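Putative NADH Oxidase (PDB 3E10) binds flavin mononucleotide as a member of the nitroreductase family and probably acts as a flavin-dependent oxidoreductase. Local coordinates at the interface of chains A and B. Residues are numbered along the deposited sequence; one frame, centred on the assembly and turned at random. Chains: chain A/B, Putative NADH Oxidase.

The interface of chains A and B. Residues chain A 115-119, 122; chain B 87-88, 91.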
loop_
_atom_site.group_PDB
_atom_site.type_symbol
_atom_site.label_atom_id
_atom_site.label_comp_id
_atom_site.label_asym_id
_atom_site.label_seq_id
_atom_site.Cartn_x
_atom_site.Cartn_y
_atom_site.Cartn_z
ATOM N N GLY A 115 -2.046 -8.482 -9.951
ATOM C CA GLY A 115 -1.778 -9.334 -8.778
ATOM C C GLY A 115 -1.067 -10.607 -9.162
ATOM O O GLY A 115 -1.331 -11.178 -10.206
ATOM N N ALA A 116 -0.192 -11.066 -8.284
ATOM C CA ALA A 116 0.470 -12.354 -8.465
ATOM C C ALA A 116 0.397 -13.134 -7.152
ATOM O O ALA A 116 -0.398 -14.091 -7.035
ATOM C CB ALA A 116 1.899 -12.197 -8.993
ATOM N N GLN A 117 1.213 -12.735 -6.172
ATOM C CA GLN A 117 1.188 -13.357 -4.836
ATOM C C GLN A 117 -0.224 -13.228 -4.255
ATOM O O GLN A 117 -0.840 -12.173 -4.358
ATOM C CB GLN A 117 2.192 -12.643 -3.925
ATOM C CG GLN A 117 2.113 -13.002 -2.448
ATOM C CD GLN A 117 2.633 -14.382 -2.117
ATOM O OE1 GLN A 117 3.106 -15.108 -2.975
ATOM N NE2 GLN A 117 2.533 -14.750 -0.842
ATOM N N PRO A 118 -0.743 -14.288 -3.625
ATOM C CA PRO A 118 -0.228 -15.641 -3.405
ATOM C C PRO A 118 -0.752 -16.730 -4.343
ATOM O O PRO A 118 -0.731 -17.924 -3.972
ATOM C CB PRO A 118 -0.745 -15.944 -2.003
ATOM C CG PRO A 118 -2.161 -15.385 -2.057
ATOM C CD PRO A 118 -2.023 -14.099 -2.923
ATOM N N ILE A 119 -1.191 -16.363 -5.531
ATOM C CA ILE A 119 -1.749 -17.327 -6.482
ATOM C C ILE A 119 -0.615 -18.173 -7.042
ATOM O O ILE A 119 0.254 -17.679 -7.753
ATOM C CB ILE A 119 -2.505 -16.646 -7.640
ATOM C CG1 ILE A 119 -3.528 -15.633 -7.125
ATOM C CG2 ILE A 119 -3.196 -17.684 -8.519
ATOM C CD1 ILE A 119 -4.449 -16.178 -6.039
ATOM N N ARG A 122 0.447 -18.097 -10.777
ATOM C CA ARG A 122 1.056 -16.821 -11.169
ATOM C C ARG A 122 2.492 -16.680 -10.659
ATOM O O ARG A 122 3.385 -16.239 -11.400
ATOM C CB ARG A 122 0.208 -15.658 -10.654
ATOM C CG ARG A 122 -1.206 -15.692 -11.194
ATOM C CD ARG A 122 -1.975 -14.484 -10.783
ATOM N NE ARG A 122 -3.379 -14.661 -11.062
ATOM C CZ ARG A 122 -4.307 -13.780 -10.758
ATOM N NH1 ARG A 122 -3.991 -12.619 -10.221
ATOM N NH2 ARG A 122 -5.571 -14.063 -11.014
ATOM N N GLU B 87 -7.692 -14.111 -1.313
ATOM C CA GLU B 87 -6.263 -14.319 -1.334
ATOM C C GLU B 87 -5.482 -13.008 -1.232
ATOM O O GLU B 87 -4.307 -13.017 -0.861
ATOM C CB GLU B 87 -5.867 -15.005 -2.641
ATOM C CG GLU B 87 -6.331 -16.446 -2.780
ATOM C CD GLU B 87 -7.746 -16.610 -3.370
ATOM O OE1 GLU B 87 -8.466 -15.613 -3.593
ATOM O OE2 GLU B 87 -8.124 -17.789 -3.617
HETATM N N MSE B 88 -6.118 -11.905 -1.608
HETATM C CA MSE B 88 -5.360 -10.655 -1.698
HETATM C C MSE B 88 -5.827 -9.558 -0.746
HETATM O O MSE B 88 -5.394 -8.436 -0.869
HETATM C CB MSE B 88 -5.327 -10.152 -3.139
HETATM C CG MSE B 88 -4.379 -10.947 -4.015
HETATM SE SE MSE B 88 -4.680 -10.641 -5.881
HETATM C CE MSE B 88 -3.621 -12.094 -6.533
ATOM N N GLN B 91 -3.347 -7.093 0.822
ATOM C CA GLN B 91 -2.754 -6.141 -0.111
ATOM C C GLN B 91 -3.649 -4.936 -0.299
ATOM O O GLN B 91 -3.169 -3.794 -0.279
ATOM C CB GLN B 91 -2.472 -6.844 -1.449
ATOM C CG GLN B 91 -1.454 -7.987 -1.288
ATOM C CD GLN B 91 -1.208 -8.770 -2.562
ATOM O OE1 GLN B 91 -1.256 -8.207 -3.658
ATOM N NE2 GLN B 91 -0.962 -10.088 -2.423
HETATM O O HOH W 1 -0.107 -8.884 -5.985
#
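The loop between strand 110-115 and helix 120-129 of chain A meets the short 3-10 helix 86-88 and the start of helix 89-106 of chain B, with B:Met88, a selenomethionine, reaching into the bend of that loop. Its chain is extended beyond CG (chi3 -167°), which lays the terminal methyl CE against the carbonyl O of A:Gln117 and 3.6 Å from CG1 of A:Ile119. The two side chains cross at about a right angle, and the same methyl lies 4.0 Å from CA of A:Gly115 and near NH1 of A:Arg122. That guanidinium is tethered within its own chain: NH1 donates to the carbonyl O of A:Gly115 (3.0 Å), coming from above the carbonyl plane.

Beside the methionine, NE2 of B:Gln91 donates to the backbone O of A:Gln117 at 2.8 Å (159° at H). The acceptor lies in the glutamine's amide plane, but NE2 stands well above the carbonyl plane. Water 1 bridges OE1, 2.7 Å away, to the backbone N of A:Ala116.

At B:Glu87, the CG-CD edge of the A:Pro118 ring, which follows a cis peptide bond, sits against the backbone O, CD 3.3 Å from it. CB of the glutamate lies beside that edge, the side chains crossing at about a right angle, and CD1 of A:Ile119 touches its CG.

The patch recurs with the chains exchanged; A:Gly115 and A:Arg122 from one chain and B:Met88 and B:Gln91 from the other are FMN-pocket residues, so it helps build the flavin site at the dimer interface, as is typical of nitroreductases.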